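Local coordinates for D-glycero-alpha-D-manno-heptose 7-phosphate kinase (Campylobacter jejuni subsp. jejuni, PDB 4N3O), which phosphorylates D-glycero-alpha-D-manno-heptose 7-phosphate at C-1 with ATP, an early step in making the GDP-heptose used for capsule polysaccharide, at residues 28-40 with 166-180. Residues are numbered along the deposited sequence; the frame is centred on the assembly and turned at random.
Sequences CDKYTGYVLNATI and AATFGGFNFMEFYNN
A38 lays its methyl over the centre of the F172 ring, CB 3.7 Å from the centroid and almost on the normal, a CH-pi contact on the face shared by Y31, Y34, L36, F174, E176 and Y178. Further along, F174 brings its CZ end against Y34, 3.9 Å from CD2, while its CD2 side meets L36 CD1; the Y34 and F174 planes are only 3° apart but slid, so they barely overlap. Then comes Y31, with CG turned away from its own backbone N (chi1 -173°), which turns a ring edge onto the face of Y178 in a T-shaped pair with centroids 5.6 Å apart, while E176 CG lies at the edge of the Y31 ring, next to CE1. Strands 31-40 and 172-178 pair antiparallel within the large sheet of the GHMP kinase N-terminal domain, and a beta bulge at T32 and G33 shifts the register. On the reverse face, V35 CG1 fits into the corner formed by M175 CB and the tip of F177, 3.5 Å from F177 CZ. Beyond M175, a water donates to N37 OD1 and G171 O and accepts from N173 ND2; N37 lies beside R14, by similarity the transition-state stabilizer. T39 closes one end, where CG2 presses against the last helical turn at A166 O and OG1 accepts the G171 N-H at 2.9 Å while bonding to T333. At the other, less ordered end, T32 OG1 donates to N180 OD1.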
loop_
_atom_site.group_PDB
_atom_site.type_symbol
_atom_site.label_atom_id
_atom_site.label_comp_id
_atom_site.label_asym_id
_atom_site.label_seq_id
_atom_site.Cartn_x
_atom_site.Cartn_y
_atom_site.Cartn_z
ATOM N N CYS A 28 7.740 -39.902 8.714
ATOM C CA CYS A 28 6.838 -40.694 9.533
ATOM C C CYS A 28 5.686 -39.825 10.051
ATOM O O CYS A 28 4.778 -40.324 10.719
ATOM C CB CYS A 28 7.615 -41.312 10.686
ATOM S SG CYS A 28 8.835 -40.179 11.383
ATOM N N ASP A 29 5.742 -38.527 9.737
ATOM C CA ASP A 29 4.707 -37.565 10.121
ATOM C C ASP A 29 3.634 -37.489 9.048
ATOM O O ASP A 29 2.474 -37.206 9.342
ATOM C CB ASP A 29 5.299 -36.153 10.253
ATOM C CG ASP A 29 6.448 -36.075 11.234
ATOM O OD1 ASP A 29 6.749 -37.088 11.905
ATOM O OD2 ASP A 29 7.053 -34.990 11.328
ATOM N N LYS A 30 4.051 -37.744 7.804
ATOM C CA LYS A 30 3.201 -37.647 6.606
ATOM C C LYS A 30 3.209 -36.181 6.118
ATOM O O LYS A 30 2.247 -35.687 5.526
ATOM C CB LYS A 30 1.780 -38.174 6.851
ATOM C CG LYS A 30 1.745 -39.620 7.333
ATOM C CD LYS A 30 0.328 -40.099 7.587
ATOM C CE LYS A 30 0.314 -41.527 8.102
ATOM N NZ LYS A 30 -1.073 -42.000 8.354
ATOM N N TYR A 31 4.338 -35.518 6.368
ATOM C CA TYR A 31 4.566 -34.127 6.000
ATOM C C TYR A 31 4.585 -33.998 4.475
ATOM O O TYR A 31 5.506 -34.479 3.814
ATOM C CB TYR A 31 5.900 -33.687 6.619
ATOM C CG TYR A 31 6.268 -32.223 6.505
ATOM C CD1 TYR A 31 5.767 -31.283 7.408
ATOM C CD2 TYR A 31 7.173 -31.786 5.541
ATOM C CE1 TYR A 31 6.120 -29.947 7.324
ATOM C CE2 TYR A 31 7.534 -30.451 5.450
ATOM C CZ TYR A 31 7.007 -29.536 6.341
ATOM O OH TYR A 31 7.380 -28.210 6.250
ATOM N N THR A 32 3.548 -33.369 3.926
ATOM C CA THR A 32 3.421 -33.173 2.476
ATOM C C THR A 32 4.309 -32.027 1.970
ATOM O O THR A 32 4.807 -32.061 0.842
ATOM C CB THR A 32 1.965 -32.853 2.085
ATOM O OG1 THR A 32 1.085 -33.830 2.655
ATOM C CG2 THR A 32 1.799 -32.811 0.564
ATOM N N GLY A 33 4.487 -31.006 2.802
ATOM C CA GLY A 33 5.315 -29.863 2.434
ATOM C C GLY A 33 4.922 -28.625 3.201
ATOM O O GLY A 33 4.281 -28.710 4.252
ATOM N N TYR A 34 5.293 -27.468 2.668
ATOM C CA TYR A 34 4.981 -26.206 3.326
ATOM C C TYR A 34 4.808 -25.098 2.331
ATOM O O TYR A 34 5.199 -25.207 1.176
ATOM C CB TYR A 34 6.118 -25.781 4.261
ATOM C CG TYR A 34 7.319 -25.216 3.525
ATOM C CD1 TYR A 34 8.346 -26.041 3.091
ATOM C CD2 TYR A 34 7.420 -23.846 3.255
ATOM C CE1 TYR A 34 9.447 -25.528 2.417
ATOM C CE2 TYR A 34 8.515 -23.325 2.568
ATOM C CZ TYR A 34 9.528 -24.173 2.154
ATOM O OH TYR A 34 10.623 -23.682 1.478
ATOM N N VAL A 35 4.224 -24.014 2.809
ATOM C CA VAL A 35 4.073 -22.823 2.016
ATOM C C VAL A 35 4.116 -21.643 2.997
ATOM O O VAL A 35 3.608 -21.727 4.135
ATOM C CB VAL A 35 2.782 -22.833 1.147
ATOM C CG1 VAL A 35 1.535 -22.867 2.005
ATOM C CG2 VAL A 35 2.728 -21.616 0.237
ATOM N N LEU A 36 4.789 -20.578 2.577
ATOM C CA LEU A 36 4.872 -19.360 3.353
ATOM C C LEU A 36 4.304 -18.297 2.473
ATOM O O LEU A 36 4.895 -17.990 1.437
ATOM C CB LEU A 36 6.313 -18.998 3.688
ATOM C CG LEU A 36 6.518 -17.594 4.275
ATOM C CD1 LEU A 36 5.804 -17.459 5.605
ATOM C CD2 LEU A 36 7.983 -17.250 4.438
ATOM N N ASN A 37 3.144 -17.754 2.848
ATOM C CA ASN A 37 2.564 -16.677 2.068
ATOM C C ASN A 37 2.288 -15.476 2.954
ATOM O O ASN A 37 2.415 -15.542 4.190
ATOM C CB ASN A 37 1.345 -17.134 1.297
ATOM C CG ASN A 37 0.305 -17.722 2.183
ATOM O OD1 ASN A 37 0.110 -17.267 3.315
ATOM N ND2 ASN A 37 -0.386 -18.742 1.684
ATOM N N ALA A 38 1.950 -14.369 2.313
ATOM C CA ALA A 38 1.755 -13.130 3.030
ATOM C C ALA A 38 0.835 -12.246 2.240
ATOM O O ALA A 38 1.000 -12.114 1.040
ATOM C CB ALA A 38 3.101 -12.444 3.224
ATOM N N THR A 39 -0.139 -11.647 2.909
ATOM C CA THR A 39 -1.066 -10.766 2.210
ATOM C C THR A 39 -0.409 -9.478 1.851
ATOM O O THR A 39 0.508 -9.019 2.549
ATOM C CB THR A 39 -2.329 -10.492 3.034
ATOM O OG1 THR A 39 -1.970 -10.074 4.352
ATOM C CG2 THR A 39 -3.175 -11.747 3.133
ATOM N N ILE A 40 -0.869 -8.886 0.752
ATOM C CA ILE A 40 -0.335 -7.615 0.280
ATOM C C ILE A 40 -1.420 -6.596 0.009
ATOM O O ILE A 40 -2.590 -6.939 -0.072
ATOM C CB ILE A 40 0.546 -7.796 -0.946
ATOM C CG1 ILE A 40 -0.213 -8.517 -2.064
ATOM C CG2 ILE A 40 1.780 -8.582 -0.564
ATOM C CD1 ILE A 40 0.594 -8.620 -3.345
ATOM N N ALA A 166 -5.254 -17.307 3.848
ATOM C CA ALA A 166 -4.463 -16.095 3.680
ATOM C C ALA A 166 -5.377 -14.885 3.535
ATOM O O ALA A 166 -5.175 -13.857 4.192
ATOM C CB ALA A 166 -3.565 -16.204 2.448
ATOM N N ALA A 167 -6.376 -14.997 2.669
ATOM C CA ALA A 167 -7.307 -13.888 2.445
ATOM C C ALA A 167 -8.133 -13.543 3.694
ATOM O O ALA A 167 -8.376 -12.379 3.983
ATOM C CB ALA A 167 -8.225 -14.214 1.289
ATOM N N THR A 168 -8.550 -14.560 4.430
ATOM C CA THR A 168 -9.375 -14.364 5.620
ATOM C C THR A 168 -8.579 -13.876 6.838
ATOM O O THR A 168 -8.979 -12.905 7.502
ATOM C CB THR A 168 -10.098 -15.679 5.993
ATOM O OG1 THR A 168 -11.061 -16.014 4.982
ATOM C CG2 THR A 168 -10.818 -15.525 7.281
ATOM N N PHE A 169 -7.464 -14.554 7.121
ATOM C CA PHE A 169 -6.629 -14.249 8.277
ATOM C C PHE A 169 -5.582 -13.190 8.011
ATOM O O PHE A 169 -5.224 -12.453 8.905
ATOM C CB PHE A 169 -5.968 -15.519 8.829
ATOM C CG PHE A 169 -6.917 -16.420 9.561
ATOM C CD1 PHE A 169 -7.731 -17.311 8.873
ATOM C CD2 PHE A 169 -7.010 -16.369 10.954
ATOM C CE1 PHE A 169 -8.620 -18.139 9.555
ATOM C CE2 PHE A 169 -7.893 -17.200 11.645
ATOM C CZ PHE A 169 -8.704 -18.085 10.939
ATOM N N GLY A 170 -5.056 -13.134 6.799
ATOM C CA GLY A 170 -4.076 -12.111 6.481
ATOM C C GLY A 170 -2.757 -12.262 7.213
ATOM O O GLY A 170 -2.566 -13.199 7.989
ATOM N N GLY A 171 -1.857 -11.317 6.977
ATOM C CA GLY A 171 -0.546 -11.365 7.581
ATOM C C GLY A 171 0.338 -12.422 6.913
ATOM O O GLY A 171 0.092 -12.848 5.782
ATOM N N PHE A 172 1.383 -12.816 7.622
ATOM C CA PHE A 172 2.283 -13.850 7.171
ATOM C C PHE A 172 1.754 -15.124 7.753
ATOM O O PHE A 172 1.444 -15.183 8.937
ATOM C CB PHE A 172 3.689 -13.596 7.680
ATOM C CG PHE A 172 4.467 -12.604 6.869
ATOM C CD1 PHE A 172 4.066 -11.296 6.779
ATOM C CD2 PHE A 172 5.628 -12.983 6.246
ATOM C CE1 PHE A 172 4.786 -10.388 6.028
ATOM C CE2 PHE A 172 6.358 -12.082 5.510
ATOM C CZ PHE A 172 5.932 -10.789 5.386
ATOM N N ASN A 173 1.621 -16.144 6.914
ATOM C CA ASN A 173 1.120 -17.434 7.351
ATOM C C ASN A 173 2.032 -18.520 6.850
ATOM O O ASN A 173 2.332 -18.587 5.659
ATOM C CB ASN A 173 -0.288 -17.674 6.814
ATOM C CG ASN A 173 -1.313 -16.735 7.419
ATOM O OD1 ASN A 173 -1.586 -16.789 8.615
ATOM N ND2 ASN A 173 -1.911 -15.886 6.584
ATOM N N PHE A 174 2.499 -19.346 7.772
ATOM C CA PHE A 174 3.342 -20.463 7.434
ATOM C C PHE A 174 2.450 -21.676 7.537
ATOM O O PHE A 174 1.921 -21.960 8.607
ATOM C CB PHE A 174 4.502 -20.587 8.404
ATOM C CG PHE A 174 5.552 -21.546 7.946
ATOM C CD1 PHE A 174 5.406 -22.907 8.149
ATOM C CD2 PHE A 174 6.688 -21.086 7.308
ATOM C CE1 PHE A 174 6.383 -23.793 7.730
ATOM C CE2 PHE A 174 7.661 -21.963 6.883
ATOM C CZ PHE A 174 7.506 -23.319 7.093
HETATM N N MSE A 175 2.282 -22.386 6.433
HETATM C CA MSE A 175 1.392 -23.532 6.417
HETATM C C MSE A 175 2.120 -24.814 6.166
HETATM O O MSE A 175 2.918 -24.924 5.227
HETATM C CB MSE A 175 0.334 -23.241 5.374
HETATM C CG MSE A 175 -0.089 -21.781 5.572
HETATM SE SE MSE A 175 -1.733 -21.508 4.581
HETATM C CE MSE A 175 -2.196 -19.653 4.970
ATOM N N GLU A 176 1.855 -25.790 7.034
ATOM C CA GLU A 176 2.456 -27.115 6.943
ATOM C C GLU A 176 1.390 -28.116 6.563
ATOM O O GLU A 176 0.264 -28.068 7.061
ATOM C CB GLU A 176 3.159 -27.472 8.250
ATOM C CG GLU A 176 4.472 -26.712 8.387
ATOM C CD GLU A 176 5.008 -26.672 9.799
ATOM O OE1 GLU A 176 6.162 -27.124 10.015
ATOM O OE2 GLU A 176 4.265 -26.197 10.691
ATOM N N PHE A 177 1.748 -29.002 5.646
ATOM C CA PHE A 177 0.810 -29.992 5.143
ATOM C C PHE A 177 1.135 -31.408 5.612
ATOM O O PHE A 177 2.292 -31.848 5.572
ATOM C CB PHE A 177 0.771 -29.930 3.619
ATOM C CG PHE A 177 0.480 -28.563 3.090
ATOM C CD1 PHE A 177 -0.757 -27.970 3.315
ATOM C CD2 PHE A 177 1.438 -27.865 2.365
ATOM C CE1 PHE A 177 -1.034 -26.703 2.836
ATOM C CE2 PHE A 177 1.166 -26.599 1.879
ATOM C CZ PHE A 177 -0.072 -26.016 2.116
ATOM N N TYR A 178 0.100 -32.108 6.067
ATOM C CA TYR A 178 0.240 -33.473 6.539
ATOM C C TYR A 178 -0.726 -34.420 5.823
ATOM O O TYR A 178 -1.948 -34.232 5.846
ATOM C CB TYR A 178 0.041 -33.542 8.052
ATOM C CG TYR A 178 1.130 -32.848 8.826
ATOM C CD1 TYR A 178 2.288 -33.527 9.190
ATOM C CD2 TYR A 178 1.011 -31.507 9.189
ATOM C CE1 TYR A 178 3.297 -32.895 9.898
ATOM C CE2 TYR A 178 2.015 -30.863 9.900
ATOM C CZ TYR A 178 3.155 -31.562 10.249
ATOM O OH TYR A 178 4.154 -30.939 10.948
ATOM N N ASN A 179 -0.148 -35.419 5.165
ATOM C CA ASN A 179 -0.890 -36.453 4.452
ATOM C C ASN A 179 -1.894 -35.863 3.451
ATOM O O ASN A 179 -2.981 -36.405 3.252
ATOM C CB ASN A 179 -1.582 -37.373 5.472
ATOM C CG ASN A 179 -1.878 -38.766 4.924
ATOM O OD1 ASN A 179 -2.493 -39.581 5.610
ATOM N ND2 ASN A 179 -1.426 -39.058 3.704
ATOM N N ASN A 180 -1.505 -34.742 2.834
ATOM C CA ASN A 180 -2.319 -34.036 1.837
ATOM C C ASN A 180 -3.739 -33.775 2.327
ATOM O O ASN A 180 -4.660 -33.618 1.521
ATOM C CB ASN A 180 -2.394 -34.849 0.536
ATOM C CG ASN A 180 -1.030 -35.278 0.026
ATOM O OD1 ASN A 180 -0.039 -35.243 0.752
ATOM N ND2 ASN A 180 -0.980 -35.713 -1.228
HETATM O O HOH W 1 -1.166 -15.013 4.144
#